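Local coordinates for arylsulfatase (Pseudoalteromonas sp. MB47, PDB 7AJ0), which probably hydrolyses sulfate esters of the algal polysaccharide fucoidan, as an exo-acting, calcium-containing sulfatase that assembles into a hexamer, at residues Q419-T430 / R433-F444. Residues are numbered along the deposited sequence; the frame is centred on the assembly and turned at random.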
loop_
_atom_site.group_PDB
_atom_site.type_symbol
_atom_site.label_atom_id
_atom_site.label_comp_id
_atom_site.label_asym_id
_atom_site.label_seq_id
_atom_site.Cartn_x
_atom_site.Cartn_y
_atom_site.Cartn_z
ATOM N N GLN A 419 -19.401 -0.959 -32.581
ATOM C CA GLN A 419 -19.369 0.316 -31.885
ATOM C C GLN A 419 -18.895 0.188 -30.447
ATOM O O GLN A 419 -18.283 1.125 -29.921
ATOM C CB GLN A 419 -20.764 0.948 -31.908
ATOM C CG GLN A 419 -20.794 2.408 -31.521
ATOM C CD GLN A 419 -22.162 3.031 -31.721
ATOM O OE1 GLN A 419 -22.276 4.158 -32.203
ATOM N NE2 GLN A 419 -23.208 2.300 -31.348
ATOM N N VAL A 420 -19.158 -0.943 -29.798
ATOM C CA VAL A 420 -18.853 -1.116 -28.385
ATOM C C VAL A 420 -18.427 -2.555 -28.134
ATOM O O VAL A 420 -18.915 -3.491 -28.775
ATOM C CB VAL A 420 -20.063 -0.757 -27.488
ATOM C CG1 VAL A 420 -19.720 -0.970 -26.022
ATOM C CG2 VAL A 420 -20.518 0.675 -27.733
ATOM N N VAL A 421 -17.500 -2.725 -27.196
ATOM C CA VAL A 421 -17.120 -4.031 -26.676
ATOM C C VAL A 421 -17.602 -4.102 -25.236
ATOM O O VAL A 421 -17.313 -3.204 -24.436
ATOM C CB VAL A 421 -15.602 -4.264 -26.759
ATOM C CG1 VAL A 421 -15.227 -5.580 -26.091
ATOM C CG2 VAL A 421 -15.147 -4.255 -28.208
ATOM N N TYR A 422 -18.348 -5.153 -24.912
ATOM C CA TYR A 422 -18.870 -5.359 -23.568
ATOM C C TYR A 422 -18.067 -6.451 -22.879
ATOM O O TYR A 422 -17.866 -7.534 -23.441
ATOM C CB TYR A 422 -20.352 -5.728 -23.612
ATOM C CG TYR A 422 -21.201 -4.638 -24.212
ATOM C CD1 TYR A 422 -21.601 -3.548 -23.454
ATOM C CD2 TYR A 422 -21.591 -4.690 -25.543
ATOM C CE1 TYR A 422 -22.367 -2.544 -24.001
ATOM C CE2 TYR A 422 -22.362 -3.695 -26.097
ATOM C CZ TYR A 422 -22.747 -2.623 -25.323
ATOM O OH TYR A 422 -23.515 -1.622 -25.871
ATOM N N MET A 423 -17.620 -6.167 -21.664
ATOM C CA MET A 423 -16.693 -7.019 -20.934
ATOM C C MET A 423 -17.387 -7.588 -19.710
ATOM O O MET A 423 -17.998 -6.845 -18.935
ATOM C CB MET A 423 -15.451 -6.217 -20.553
ATOM C CG MET A 423 -15.065 -5.229 -21.649
ATOM S SD MET A 423 -13.317 -4.859 -21.756
ATOM C CE MET A 423 -13.298 -3.899 -23.264
ATOM N N TRP A 424 -17.308 -8.908 -19.556
ATOM C CA TRP A 424 -17.952 -9.617 -18.465
ATOM C C TRP A 424 -16.945 -10.510 -17.758
ATOM O O TRP A 424 -16.064 -11.096 -18.394
ATOM C CB TRP A 424 -19.110 -10.489 -18.961
ATOM C CG TRP A 424 -20.306 -9.733 -19.421
ATOM C CD1 TRP A 424 -20.433 -9.034 -20.581
ATOM C CD2 TRP A 424 -21.559 -9.611 -18.738
ATOM N NE1 TRP A 424 -21.686 -8.477 -20.665
ATOM C CE2 TRP A 424 -22.396 -8.815 -19.543
ATOM C CE3 TRP A 424 -22.053 -10.092 -17.521
ATOM C CZ2 TRP A 424 -23.699 -8.487 -19.172
ATOM C CZ3 TRP A 424 -23.347 -9.767 -17.154
ATOM C CH2 TRP A 424 -24.156 -8.975 -17.979
ATOM N N SER A 425 -17.088 -10.614 -16.442
ATOM C CA SER A 425 -16.402 -11.621 -15.634
ATOM C C SER A 425 -17.476 -12.643 -15.259
ATOM O O SER A 425 -18.189 -12.481 -14.266
ATOM C CB SER A 425 -15.739 -11.010 -14.411
ATOM O OG SER A 425 -15.098 -12.009 -13.636
ATOM N N ARG A 426 -17.601 -13.689 -16.077
ATOM C CA ARG A 426 -18.672 -14.671 -15.921
ATOM C C ARG A 426 -20.022 -13.964 -15.889
ATOM O O ARG A 426 -20.443 -13.396 -16.902
ATOM C CB ARG A 426 -18.429 -15.520 -14.674
ATOM C CG ARG A 426 -17.114 -16.287 -14.753
ATOM C CD ARG A 426 -17.151 -17.613 -14.016
ATOM N NE ARG A 426 -16.084 -18.497 -14.484
ATOM C CZ ARG A 426 -14.829 -18.465 -14.041
ATOM N NH1 ARG A 426 -13.930 -19.309 -14.532
ATOM N NH2 ARG A 426 -14.474 -17.593 -13.106
ATOM N N GLU A 427 -20.707 -13.981 -14.750
ATOM C CA GLU A 427 -22.018 -13.354 -14.636
ATOM C C GLU A 427 -21.954 -11.900 -14.174
ATOM O O GLU A 427 -22.999 -11.314 -13.876
ATOM C CB GLU A 427 -22.906 -14.156 -13.676
ATOM C CG GLU A 427 -23.455 -15.449 -14.266
ATOM C CD GLU A 427 -22.812 -16.696 -13.684
ATOM O OE1 GLU A 427 -21.878 -16.574 -12.861
ATOM O OE2 GLU A 427 -23.249 -17.807 -14.051
ATOM N N ASP A 428 -20.764 -11.306 -14.119
ATOM C CA ASP A 428 -20.589 -9.925 -13.683
ATOM C C ASP A 428 -20.229 -9.056 -14.881
ATOM O O ASP A 428 -19.239 -9.322 -15.571
ATOM C CB ASP A 428 -19.502 -9.821 -12.612
ATOM C CG ASP A 428 -19.923 -10.429 -11.291
ATOM O OD1 ASP A 428 -20.984 -10.036 -10.760
ATOM O OD2 ASP A 428 -19.191 -11.304 -10.784
ATOM N N PHE A 429 -21.034 -8.023 -15.124
ATOM C CA PHE A 429 -20.705 -7.009 -16.119
ATOM C C PHE A 429 -19.789 -5.974 -15.476
ATOM O O PHE A 429 -20.177 -5.316 -14.505
ATOM C CB PHE A 429 -21.972 -6.350 -16.654
ATOM C CG PHE A 429 -21.707 -5.221 -17.607
ATOM C CD1 PHE A 429 -21.379 -5.476 -18.927
ATOM C CD2 PHE A 429 -21.787 -3.907 -17.186
ATOM C CE1 PHE A 429 -21.136 -4.443 -19.807
ATOM C CE2 PHE A 429 -21.546 -2.868 -18.062
ATOM C CZ PHE A 429 -21.221 -3.137 -19.374
ATOM N N THR A 430 -18.581 -5.823 -16.015
ATOM C CA THR A 430 -17.561 -5.008 -15.373
ATOM C C THR A 430 -17.164 -3.771 -16.159
ATOM O O THR A 430 -16.868 -2.741 -15.549
ATOM C CB THR A 430 -16.299 -5.844 -15.113
ATOM O OG1 THR A 430 -15.759 -6.308 -16.357
ATOM C CG2 THR A 430 -16.621 -7.044 -14.231
ATOM N N ARG A 433 -15.934 -0.813 -23.736
ATOM C CA ARG A 433 -15.102 0.117 -24.481
ATOM C C ARG A 433 -15.923 0.734 -25.603
ATOM O O ARG A 433 -16.630 0.027 -26.328
ATOM C CB ARG A 433 -13.856 -0.541 -25.076
ATOM C CG ARG A 433 -13.052 0.453 -25.910
ATOM C CD ARG A 433 -11.742 -0.099 -26.422
ATOM N NE ARG A 433 -11.153 0.821 -27.393
ATOM C CZ ARG A 433 -9.977 0.645 -27.984
ATOM N NH1 ARG A 433 -9.246 -0.421 -27.700
ATOM N NH2 ARG A 433 -9.533 1.538 -28.857
ATOM N N TRP A 434 -15.799 2.049 -25.756
ATOM C CA TRP A 434 -16.510 2.803 -26.783
ATOM C C TRP A 434 -15.546 3.847 -27.320
ATOM O O TRP A 434 -14.994 4.638 -26.548
ATOM C CB TRP A 434 -17.773 3.439 -26.211
ATOM C CG TRP A 434 -18.395 4.453 -27.102
ATOM C CD1 TRP A 434 -18.704 4.306 -28.420
ATOM C CD2 TRP A 434 -18.802 5.774 -26.737
ATOM N NE1 TRP A 434 -19.269 5.459 -28.903
ATOM C CE2 TRP A 434 -19.343 6.377 -27.889
ATOM C CE3 TRP A 434 -18.760 6.509 -25.548
ATOM C CZ2 TRP A 434 -19.837 7.677 -27.888
ATOM C CZ3 TRP A 434 -19.250 7.799 -25.550
ATOM C CH2 TRP A 434 -19.783 8.371 -26.712
ATOM N N LEU A 435 -15.339 3.846 -28.634
ATOM C CA LEU A 435 -14.318 4.682 -29.269
ATOM C C LEU A 435 -12.988 4.233 -28.665
ATOM O O LEU A 435 -12.678 3.031 -28.703
ATOM C CB LEU A 435 -14.661 6.152 -29.093
ATOM C CG LEU A 435 -16.022 6.596 -29.635
ATOM C CD1 LEU A 435 -16.401 7.979 -29.111
ATOM C CD2 LEU A 435 -16.020 6.581 -31.158
ATOM N N ASP A 436 -12.192 5.131 -28.091
ATOM C CA ASP A 436 -10.941 4.773 -27.438
ATOM C C ASP A 436 -11.024 4.976 -25.929
ATOM O O ASP A 436 -10.012 5.224 -25.271
ATOM C CB ASP A 436 -9.793 5.580 -28.042
ATOM C CG ASP A 436 -9.663 5.373 -29.545
ATOM O OD1 ASP A 436 -9.853 4.228 -30.011
ATOM O OD2 ASP A 436 -9.376 6.354 -30.262
ATOM N N TYR A 437 -12.227 4.856 -25.370
ATOM C CA TYR A 437 -12.473 5.084 -23.952
ATOM C C TYR A 437 -12.890 3.783 -23.284
ATOM O O TYR A 437 -13.802 3.097 -23.757
ATOM C CB TYR A 437 -13.549 6.154 -23.755
ATOM C CG TYR A 437 -13.195 7.472 -24.406
ATOM C CD1 TYR A 437 -12.467 8.434 -23.718
ATOM C CD2 TYR A 437 -13.571 7.747 -25.713
ATOM C CE1 TYR A 437 -12.133 9.633 -24.312
ATOM C CE2 TYR A 437 -13.243 8.944 -26.314
ATOM C CZ TYR A 437 -12.525 9.883 -25.608
ATOM O OH TYR A 437 -12.192 11.078 -26.206
ATOM N N LYS A 438 -12.215 3.449 -22.189
ATOM C CA LYS A 438 -12.475 2.248 -21.404
ATOM C C LYS A 438 -13.160 2.665 -20.110
ATOM O O LYS A 438 -12.574 3.395 -19.305
ATOM C CB LYS A 438 -11.167 1.509 -21.126
ATOM C CG LYS A 438 -11.278 0.317 -20.193
ATOM C CD LYS A 438 -11.921 -0.874 -20.871
ATOM C CE LYS A 438 -11.820 -2.112 -19.995
ATOM N NZ LYS A 438 -10.409 -2.523 -19.734
ATOM N N ILE A 439 -14.396 2.211 -19.914
ATOM C CA ILE A 439 -15.201 2.578 -18.753
ATOM C C ILE A 439 -15.398 1.336 -17.896
ATOM O O ILE A 439 -15.913 0.317 -18.376
ATOM C CB ILE A 439 -16.554 3.175 -19.169
ATOM C CG1 ILE A 439 -16.357 4.348 -20.129
ATOM C CG2 ILE A 439 -17.335 3.634 -17.946
ATOM C CD1 ILE A 439 -16.458 3.962 -21.586
ATOM N N HIS A 440 -14.994 1.418 -16.631
ATOM C CA HIS A 440 -15.115 0.310 -15.695
ATOM C C HIS A 440 -16.236 0.589 -14.702
ATOM O O HIS A 440 -16.257 1.646 -14.060
ATOM C CB HIS A 440 -13.811 0.080 -14.924
ATOM C CG HIS A 440 -12.649 -0.295 -15.785
ATOM N ND1 HIS A 440 -12.157 -1.580 -15.855
ATOM C CD2 HIS A 440 -11.868 0.452 -16.601
ATOM C CE1 HIS A 440 -11.127 -1.610 -16.681
ATOM N NE2 HIS A 440 -10.931 -0.390 -17.148
ATOM N N PHE A 441 -17.156 -0.362 -14.571
ATOM C CA PHE A 441 -18.174 -0.317 -13.530
ATOM C C PHE A 441 -17.849 -1.239 -12.366
ATOM O O PHE A 441 -18.372 -1.033 -11.267
ATOM C CB PHE A 441 -19.536 -0.676 -14.127
ATOM C CG PHE A 441 -19.917 0.182 -15.302
ATOM C CD1 PHE A 441 -20.549 1.398 -15.115
ATOM C CD2 PHE A 441 -19.621 -0.221 -16.594
ATOM C CE1 PHE A 441 -20.890 2.192 -16.196
ATOM C CE2 PHE A 441 -19.958 0.570 -17.677
ATOM C CZ PHE A 441 -20.593 1.776 -17.478
ATOM N N LYS A 442 -16.994 -2.233 -12.583
ATOM C CA LYS A 442 -16.429 -3.060 -11.524
ATOM C C LYS A 442 -14.964 -3.288 -11.859
ATOM O O LYS A 442 -14.610 -3.478 -13.026
ATOM C CB LYS A 442 -17.179 -4.385 -11.379
ATOM C CG LYS A 442 -18.585 -4.220 -10.806
ATOM C CD LYS A 442 -19.326 -5.546 -10.715
ATOM C CE LYS A 442 -20.706 -5.362 -10.094
ATOM N NZ LYS A 442 -21.440 -6.655 -9.987
ATOM N N VAL A 443 -14.115 -3.265 -10.834
ATOM C CA VAL A 443 -12.669 -3.208 -11.008
ATOM C C VAL A 443 -12.022 -4.375 -10.278
ATOM O O VAL A 443 -12.328 -4.630 -9.108
ATOM C CB VAL A 443 -12.102 -1.868 -10.500
ATOM C CG1 VAL A 443 -10.597 -1.955 -10.294
ATOM C CG2 VAL A 443 -12.453 -0.755 -11.474
ATOM N N PHE A 444 -11.123 -5.072 -10.969
ATOM C CA PHE A 444 -10.301 -6.094 -10.339
ATOM C C PHE A 444 -9.127 -5.435 -9.624
ATOM O O PHE A 444 -8.424 -4.601 -10.205
ATOM C CB PHE A 444 -9.787 -7.089 -11.376
ATOM C CG PHE A 444 -10.846 -8.004 -11.919
ATOM C CD1 PHE A 444 -11.632 -7.619 -12.991
ATOM C CD2 PHE A 444 -11.047 -9.257 -11.365
ATOM C CE1 PHE A 444 -12.601 -8.461 -13.496
ATOM C CE2 PHE A 444 -12.015 -10.105 -11.867
ATOM C CZ PHE A 444 -12.792 -9.705 -12.933
HETATM O O HOH W 1 -19.956 5.978 -31.774
#
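A chi1 of 176° sets F429 CG opposite its own backbone N and carries the ring to F441; W434, chi1 168°, does likewise, bringing its indole alongside Q419 and near V420 CG2. The two phenylalanine planes are 30° apart, their centres so displaced that there is little overlap. F429 CE2 comes 3.6 Å from F441 CD2. V421 and R433 form an antiparallel hydrogen-bonded pair, with backbone hydrogen bonds from V421 N to R433 O (3.0 Å) and from R433 N to V421 O (2.8 Å). Beside them, Q419 O meets the indole edge of W434 at CD1, and one water links W434 NE1 to Q419 OE1, which also accepts from the backbone of D16. The R433 side chain runs out straight; its CB packs on M423 CE, and its guanidinium meets L435 O through NE (3.0 Å) and D436 OD1 through NH2 (2.9 Å), both in its plane, while NH1 bonds Y97. Cut back to an alanine, R433 would lose its guanidinium, and D436 OD1 and L435 O in the W434–Y437 turn would probably be left without that partner. M423 SD lies against K438 CE; the K438 ammonium forms salt bridges with E350 and E476. Farther along, T430 O takes two backbone donors, K442 N in the carbonyl plane on a lone pair and F441 N tilted from that plane. K442, where the chain leaves for a two-stranded sheet with 456-460, extends across T430 CG2 to a long salt bridge, NZ to D428 OD1 at 3.5 Å. Type II' turns at S425–D428 and W434–Y437 make strands 420-425, 428-434 and 437-440 a meander, completed by 466-469; with helix 489-505 packed on W424, W434 and F441, this four-stranded antiparallel sheet is consistent with the small C-terminal subdomain of sulfatases.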